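Local coordinates for protein hyperpolarization-activated (Ih) channel (Strongylocentrotus purpuratus, PDB 2PTM) that probably conducts potassium ions as a hyperpolarization-activated channel, this piece being the C-terminal C-linker and cyclic nucleotide-binding region with cAMP bound, at residues K33-Y37 / V98-D103; S140-I145 / I190-R194. All blocks are in the same frame, centred on the assembly; numbering follows the deposited sequence.

Contact 1. Residues K33-Y37 / V98-D103; sequences KILDY and VFQPAD. With NCO (cobalt hexammine(III)), chain B.
Gln100 reaches out from the end of strand 95-99 and puts its amide against helix 28-42, where NE2 donates to the carbonyl O of Lys33 at 3.0 Å. The bond is nearly straight, 166° at the hydrogen, and lies close to the amide plane. That carbonyl keeps its helical bond from Tyr37 N, so one oxygen serves two donors; NE2 has a further partner in Tyr162 OH. Gln100 OE1 faces the aliphatic part of Lys33, 3.3 Å from its CG, and is buried with no polar partner in the model. The Tyr37 ring lies beside Val98: with CG anti to the backbone N (chi1 174°) it extends across to that residue, CE1 coming within 3.9 Å of Val98 CB, and Val98 O sits at the ring edge, in plane. Water 1, 2.8 Å from Tyr37 OH, accepts from Val98 N, while the same hydroxyl is hydrogen-bonded to Arg41. Lys33 runs out extended past Gln100, and its NZ meets Asp103 OD1 on the syn side at 3.0 Å; Asp63 of the second subunit is its other acidic partner. Asp103 closes the type II turn 100-103, its OD2 taking Gln100 N from above the carboxylate plane. A methionine in place of Lys33 would probably leave Asp103 and the neighbouring subunit's Asp63 without their shared cation. Asp36 OD1 accepts from two ammines of cobalt hexammine(III). A C-linker helix is thus joined to the first strand of the nucleotide-binding domain by polar bonds, and the lysine between two carboxylates extends that joint into the subunit interface.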
loop_
_atom_site.group_PDB
_atom_site.type_symbol
_atom_site.label_atom_id
_atom_site.label_comp_id
_atom_site.label_asym_id
_atom_site.label_seq_id
_atom_site.Cartn_x
_atom_site.Cartn_y
_atom_site.Cartn_z
ATOM N N LYS A 33 -7.365 -10.962 -28.482
ATOM C CA LYS A 33 -6.614 -9.736 -28.222
ATOM C C LYS A 33 -5.738 -9.911 -26.987
ATOM O O LYS A 33 -4.561 -9.530 -26.974
ATOM C CB LYS A 33 -7.557 -8.550 -28.025
ATOM C CG LYS A 33 -6.834 -7.251 -27.665
ATOM C CD LYS A 33 -7.759 -6.039 -27.666
ATOM C CE LYS A 33 -6.936 -4.724 -27.618
ATOM N NZ LYS A 33 -7.695 -3.620 -27.000
ATOM N N ILE A 34 -6.322 -10.500 -25.953
ATOM C CA ILE A 34 -5.614 -10.729 -24.699
ATOM C C ILE A 34 -4.477 -11.737 -24.863
ATOM O O ILE A 34 -3.362 -11.492 -24.417
ATOM C CB ILE A 34 -6.596 -11.159 -23.609
ATOM C CG1 ILE A 34 -7.541 -9.993 -23.325
ATOM C CG2 ILE A 34 -5.859 -11.596 -22.342
ATOM C CD1 ILE A 34 -8.751 -10.354 -22.489
ATOM N N LEU A 35 -4.748 -12.860 -25.519
ATOM C CA LEU A 35 -3.690 -13.851 -25.760
ATOM C C LEU A 35 -2.563 -13.270 -26.613
ATOM O O LEU A 35 -1.388 -13.501 -26.329
ATOM C CB LEU A 35 -4.263 -15.113 -26.407
ATOM C CG LEU A 35 -5.278 -15.867 -25.544
ATOM C CD1 LEU A 35 -5.879 -17.044 -26.317
ATOM C CD2 LEU A 35 -4.622 -16.358 -24.248
ATOM N N ASP A 36 -2.915 -12.513 -27.652
ATOM C CA ASP A 36 -1.907 -11.832 -28.479
ATOM C C ASP A 36 -1.055 -10.862 -27.662
ATOM O O ASP A 36 0.157 -10.704 -27.899
ATOM C CB ASP A 36 -2.575 -11.038 -29.602
ATOM C CG ASP A 36 -3.179 -11.920 -30.669
ATOM O OD1 ASP A 36 -3.065 -13.155 -30.569
ATOM O OD2 ASP A 36 -3.780 -11.367 -31.611
ATOM N N TYR A 37 -1.697 -10.172 -26.729
ATOM C CA TYR A 37 -0.974 -9.247 -25.852
ATOM C C TYR A 37 0.050 -9.989 -24.983
ATOM O O TYR A 37 1.210 -9.585 -24.903
ATOM C CB TYR A 37 -1.951 -8.428 -24.983
ATOM C CG TYR A 37 -1.266 -7.543 -23.952
ATOM C CD1 TYR A 37 -1.021 -6.196 -24.207
ATOM C CD2 TYR A 37 -0.843 -8.062 -22.731
ATOM C CE1 TYR A 37 -0.395 -5.384 -23.262
ATOM C CE2 TYR A 37 -0.212 -7.256 -21.785
ATOM C CZ TYR A 37 0.006 -5.923 -22.055
ATOM O OH TYR A 37 0.637 -5.140 -21.113
ATOM N N VAL A 98 2.660 -1.687 -22.787
ATOM C CA VAL A 98 2.530 -2.123 -24.171
ATOM C C VAL A 98 1.094 -1.890 -24.587
ATOM O O VAL A 98 0.174 -2.173 -23.807
ATOM C CB VAL A 98 2.872 -3.632 -24.334
ATOM C CG1 VAL A 98 2.360 -4.152 -25.672
ATOM C CG2 VAL A 98 4.374 -3.864 -24.209
ATOM N N PHE A 99 0.907 -1.360 -25.799
ATOM C CA PHE A 99 -0.412 -1.199 -26.400
ATOM C C PHE A 99 -0.447 -1.856 -27.791
ATOM O O PHE A 99 0.597 -2.123 -28.400
ATOM C CB PHE A 99 -0.806 0.291 -26.505
ATOM C CG PHE A 99 -1.146 0.938 -25.179
ATOM C CD1 PHE A 99 -2.472 1.030 -24.747
ATOM C CD2 PHE A 99 -0.148 1.475 -24.379
ATOM C CE1 PHE A 99 -2.797 1.618 -23.539
ATOM C CE2 PHE A 99 -0.457 2.076 -23.158
ATOM C CZ PHE A 99 -1.792 2.149 -22.736
ATOM N N GLN A 100 -1.660 -2.106 -28.276
ATOM C CA GLN A 100 -1.895 -2.845 -29.512
ATOM C C GLN A 100 -2.476 -1.950 -30.597
ATOM O O GLN A 100 -3.013 -0.888 -30.301
ATOM C CB GLN A 100 -2.845 -4.016 -29.232
ATOM C CG GLN A 100 -2.159 -5.154 -28.465
ATOM C CD GLN A 100 -3.125 -6.158 -27.894
ATOM O OE1 GLN A 100 -3.906 -5.835 -27.002
ATOM N NE2 GLN A 100 -3.067 -7.400 -28.390
ATOM N N PRO A 101 -2.369 -2.378 -31.865
ATOM C CA PRO A 101 -2.905 -1.601 -32.986
ATOM C C PRO A 101 -4.351 -1.165 -32.742
ATOM O O PRO A 101 -5.163 -1.975 -32.276
ATOM C CB PRO A 101 -2.837 -2.592 -34.150
ATOM C CG PRO A 101 -1.697 -3.455 -33.824
ATOM C CD PRO A 101 -1.670 -3.592 -32.324
ATOM N N ALA A 102 -4.633 0.106 -33.033
ATOM C CA ALA A 102 -5.952 0.719 -32.866
ATOM C C ALA A 102 -6.341 1.072 -31.413
ATOM O O ALA A 102 -7.396 1.662 -31.182
ATOM C CB ALA A 102 -7.053 -0.116 -33.568
ATOM N N ASP A 103 -5.501 0.727 -30.437
ATOM C CA ASP A 103 -5.747 1.151 -29.054
ATOM C C ASP A 103 -5.669 2.670 -28.930
ATOM O O ASP A 103 -4.743 3.293 -29.448
ATOM C CB ASP A 103 -4.711 0.564 -28.093
ATOM C CG ASP A 103 -4.999 -0.867 -27.703
ATOM O OD1 ASP A 103 -6.065 -1.403 -28.092
ATOM O OD2 ASP A 103 -4.147 -1.452 -26.996
HETATM CO CO NCO B . -1.201 -16.547 -31.987
HETATM N N1 NCO B . 0.280 -17.861 -31.133
HETATM N N2 NCO B . -1.324 -17.803 -33.749
HETATM N N3 NCO B . -2.953 -17.568 -31.074
HETATM N N4 NCO B . 0.518 -15.280 -32.995
HETATM N N5 NCO B . -2.640 -15.201 -32.886
HETATM N N6 NCO B . -1.022 -15.289 -30.158
HETATM O O HOH W 1 0.752 -2.332 -20.733
#

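Contact 2. Residues S140-I145 / I190-R194; sequences SYFGEI and IAVRR. With CMP (adenosine-3',5'-cyclic-monophosphate), chain C.
Arg194 reaches back from just beyond helix 181-192 and grips the carbonyl O of Tyr141 end-on with two nitrogens, NH1 at 2.9 Å and NH2 at 3.1 Å. The oxygen lies in the guanidinium plane; NH2 sits nearly along the C=O axis, whereas NH1 is tilted 30° from the carbonyl plane. NH1 also forms a salt bridge with Glu144 OE2 at 3.1 Å, the hydrogen bond within it being weak, with carboxylate and guanidinium planes 57° apart. The other carboxylate oxygen, Glu144 OE1, accepts from the ribose O2' of cAMP at 2.7 Å, and Gly143 N donates to that same O2' at 2.9 Å. Glu144 manages both jobs because its chain bends at CG (chi2 -76°), turning the carboxylate between sugar and arginine. Over one face of the guanidinium lies N3 of the adenine, 3.3 Å above the plane. The turn at Gly143 and Glu144, helix 145-149 and the loop that follows belong to the phosphate-binding cassette of the cyclic nucleotide-binding fold, in which the nucleotide lies against a beta roll and the C-terminal helix comes up to it; Ile145 N adds a weak bond to O3', while Arg153, Val154 and Cys146 bind the nucleotide too. Farther out, Ser140 OG approaches the guanidinium edge in plane, and water 2, bonded to that hydroxyl, accepts weakly from Arg194 NH2. Tyr141 OH packs on Ile190, 3.6 Å from its CB, and the Tyr141 side chain also touches Met187 on the same helix. Ile145 and Ala191 adjoin as well, though their modelled carbon approach is too short to be trusted, and Phe142 packs its ring in the roll against Phe116.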
loop_
_atom_site.group_PDB
_atom_site.type_symbol
_atom_site.label_atom_id
_atom_site.label_comp_id
_atom_site.label_asym_id
_atom_site.label_seq_id
_atom_site.Cartn_x
_atom_site.Cartn_y
_atom_site.Cartn_z
ATOM N N SER A 140 10.032 9.703 -29.592
ATOM C CA SER A 140 9.186 10.854 -29.316
ATOM C C SER A 140 8.443 10.639 -27.998
ATOM O O SER A 140 8.622 9.621 -27.326
ATOM C CB SER A 140 8.221 11.108 -30.482
ATOM O OG SER A 140 7.601 12.368 -30.355
ATOM N N TYR A 141 7.624 11.604 -27.616
ATOM C CA TYR A 141 6.840 11.460 -26.402
ATOM C C TYR A 141 5.533 12.213 -26.573
ATOM O O TYR A 141 5.414 13.049 -27.468
ATOM C CB TYR A 141 7.617 11.942 -25.176
ATOM C CG TYR A 141 8.007 13.407 -25.175
ATOM C CD1 TYR A 141 7.046 14.406 -25.093
ATOM C CD2 TYR A 141 9.341 13.786 -25.213
ATOM C CE1 TYR A 141 7.403 15.747 -25.082
ATOM C CE2 TYR A 141 9.712 15.128 -25.197
ATOM C CZ TYR A 141 8.736 16.099 -25.128
ATOM O OH TYR A 141 9.098 17.426 -25.106
ATOM N N PHE A 142 4.552 11.898 -25.739
ATOM C CA PHE A 142 3.263 12.562 -25.841
ATOM C C PHE A 142 2.527 12.454 -24.517
ATOM O O PHE A 142 2.890 11.638 -23.673
ATOM C CB PHE A 142 2.418 11.950 -26.967
ATOM C CG PHE A 142 2.105 10.479 -26.767
ATOM C CD1 PHE A 142 1.036 10.083 -25.973
ATOM C CD2 PHE A 142 2.882 9.500 -27.373
ATOM C CE1 PHE A 142 0.741 8.721 -25.787
ATOM C CE2 PHE A 142 2.609 8.141 -27.194
ATOM C CZ PHE A 142 1.543 7.749 -26.406
ATOM N N GLY A 143 1.493 13.276 -24.351
ATOM C CA GLY A 143 0.671 13.258 -23.152
ATOM C C GLY A 143 1.230 14.187 -22.089
ATOM O O GLY A 143 0.842 14.123 -20.919
ATOM N N GLU A 144 2.153 15.054 -22.492
ATOM C CA GLU A 144 2.767 15.975 -21.543
ATOM C C GLU A 144 1.955 17.260 -21.343
ATOM O O GLU A 144 2.045 17.893 -20.290
ATOM C CB GLU A 144 4.198 16.330 -21.974
ATOM C CG GLU A 144 4.296 17.403 -23.052
ATOM C CD GLU A 144 3.952 16.902 -24.441
ATOM O OE1 GLU A 144 3.709 15.696 -24.617
ATOM O OE2 GLU A 144 3.932 17.723 -25.375
ATOM N N ILE A 145 1.183 17.657 -22.351
ATOM C CA ILE A 145 0.531 18.972 -22.317
ATOM C C ILE A 145 -0.383 19.065 -21.108
ATOM O O ILE A 145 -0.319 20.020 -20.326
ATOM C CB ILE A 145 -0.326 19.254 -23.584
ATOM C CG1 ILE A 145 0.510 19.197 -24.858
ATOM C CG2 ILE A 145 -1.007 20.602 -23.461
ATOM C CD1 ILE A 145 1.759 19.960 -24.769
ATOM N N ILE A 190 8.333 22.750 -26.155
ATOM C CA ILE A 190 7.755 21.809 -27.129
ATOM C C ILE A 190 6.213 21.752 -27.027
ATOM O O ILE A 190 5.491 21.579 -28.026
ATOM C CB ILE A 190 8.337 20.387 -26.941
ATOM C CG1 ILE A 190 9.792 20.312 -27.426
ATOM C CG2 ILE A 190 7.488 19.343 -27.678
ATOM C CD1 ILE A 190 10.804 20.990 -26.548
ATOM N N ALA A 191 5.714 21.892 -25.806
ATOM C CA ALA A 191 4.283 21.921 -25.553
ATOM C C ALA A 191 3.656 23.053 -26.337
ATOM O O ALA A 191 2.642 22.876 -27.007
ATOM C CB ALA A 191 4.012 22.103 -24.067
ATOM N N VAL A 192 4.254 24.229 -26.242
ATOM C CA VAL A 192 3.764 25.349 -27.022
ATOM C C VAL A 192 3.921 25.020 -28.514
ATOM O O VAL A 192 2.985 25.222 -29.288
ATOM C CB VAL A 192 4.475 26.670 -26.665
ATOM C CG1 VAL A 192 3.511 27.812 -26.798
ATOM C CG2 VAL A 192 4.980 26.644 -25.245
ATOM N N ARG A 193 5.085 24.496 -28.906
ATOM C CA ARG A 193 5.360 24.184 -30.317
ATOM C C ARG A 193 4.660 22.918 -30.766
ATOM O O ARG A 193 5.146 22.213 -31.648
ATOM C CB ARG A 193 6.850 23.995 -30.577
ATOM C CG ARG A 193 7.698 25.210 -30.413
ATOM C CD ARG A 193 8.876 25.141 -31.361
ATOM N NE ARG A 193 9.791 26.260 -31.154
ATOM C CZ ARG A 193 10.717 26.645 -32.026
ATOM N NH1 ARG A 193 10.857 26.005 -33.180
ATOM N NH2 ARG A 193 11.505 27.674 -31.743
ATOM N N ARG A 194 3.553 22.604 -30.116
ATOM C CA ARG A 194 2.602 21.655 -30.649
ATOM C C ARG A 194 1.377 22.537 -30.814
ATOM O O ARG A 194 0.471 22.569 -29.986
ATOM C CB ARG A 194 2.464 20.440 -29.718
ATOM C CG ARG A 194 3.670 19.475 -29.926
ATOM C CD ARG A 194 3.876 18.369 -28.863
ATOM N NE ARG A 194 4.843 17.377 -29.386
ATOM C CZ ARG A 194 5.095 16.184 -28.851
ATOM N NH1 ARG A 194 4.478 15.804 -27.746
ATOM N NH2 ARG A 194 5.975 15.361 -29.423
HETATM P P CMP C . -1.962 15.800 -23.980
HETATM O O1P CMP C . -2.958 16.963 -24.279
HETATM O O2P CMP C . -1.599 15.562 -22.591
HETATM O "O5'" CMP C . -2.653 14.589 -24.782
HETATM C "C5'" CMP C . -2.549 14.348 -26.165
HETATM C "C4'" CMP C . -1.131 14.528 -26.692
HETATM O "O4'" CMP C . -0.999 14.679 -28.100
HETATM C "C3'" CMP C . -0.643 15.871 -26.206
HETATM O "O3'" CMP C . -0.651 16.179 -24.854
HETATM C "C2'" CMP C . 0.671 16.130 -26.946
HETATM O "O2'" CMP C . 1.673 15.276 -26.414
HETATM C "C1'" CMP C . 0.241 15.450 -28.291
HETATM N N9 CMP C . -0.001 16.416 -29.323
HETATM C C8 CMP C . -1.094 17.305 -29.481
HETATM N N7 CMP C . -1.007 18.037 -30.604
HETATM C C5 CMP C . 0.193 17.642 -31.206
HETATM C C6 CMP C . 0.890 18.024 -32.389
HETATM N N6 CMP C . 0.369 18.973 -33.232
HETATM N N1 CMP C . 2.087 17.427 -32.674
HETATM C C2 CMP C . 2.562 16.480 -31.834
HETATM N N3 CMP C . 2.021 16.008 -30.690
HETATM C C4 CMP C . 0.834 16.603 -30.420
HETATM O O HOH W 2 8.430 14.786 -31.635
#

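Overall arrangement
From the N terminus, the chain passes through helix 28-42 and a further run of helices before strand 95-99 brings it back beside that helix; contact 1 closes this loop of 60 intervening residues. The chain then builds the beta roll, and contact 2 opens in strand 141-142, closing when helix 181-192 ends at the nucleotide. The two loops follow in series, neither nesting nor crossing. Both reach one antiparallel sheet at its outermost strands, 95-99 for contact 1 and 141-142 for contact 2, with centres 25 Å apart. One ties the C-linker to the roll, the other the C-terminal helix to the cAMP pocket.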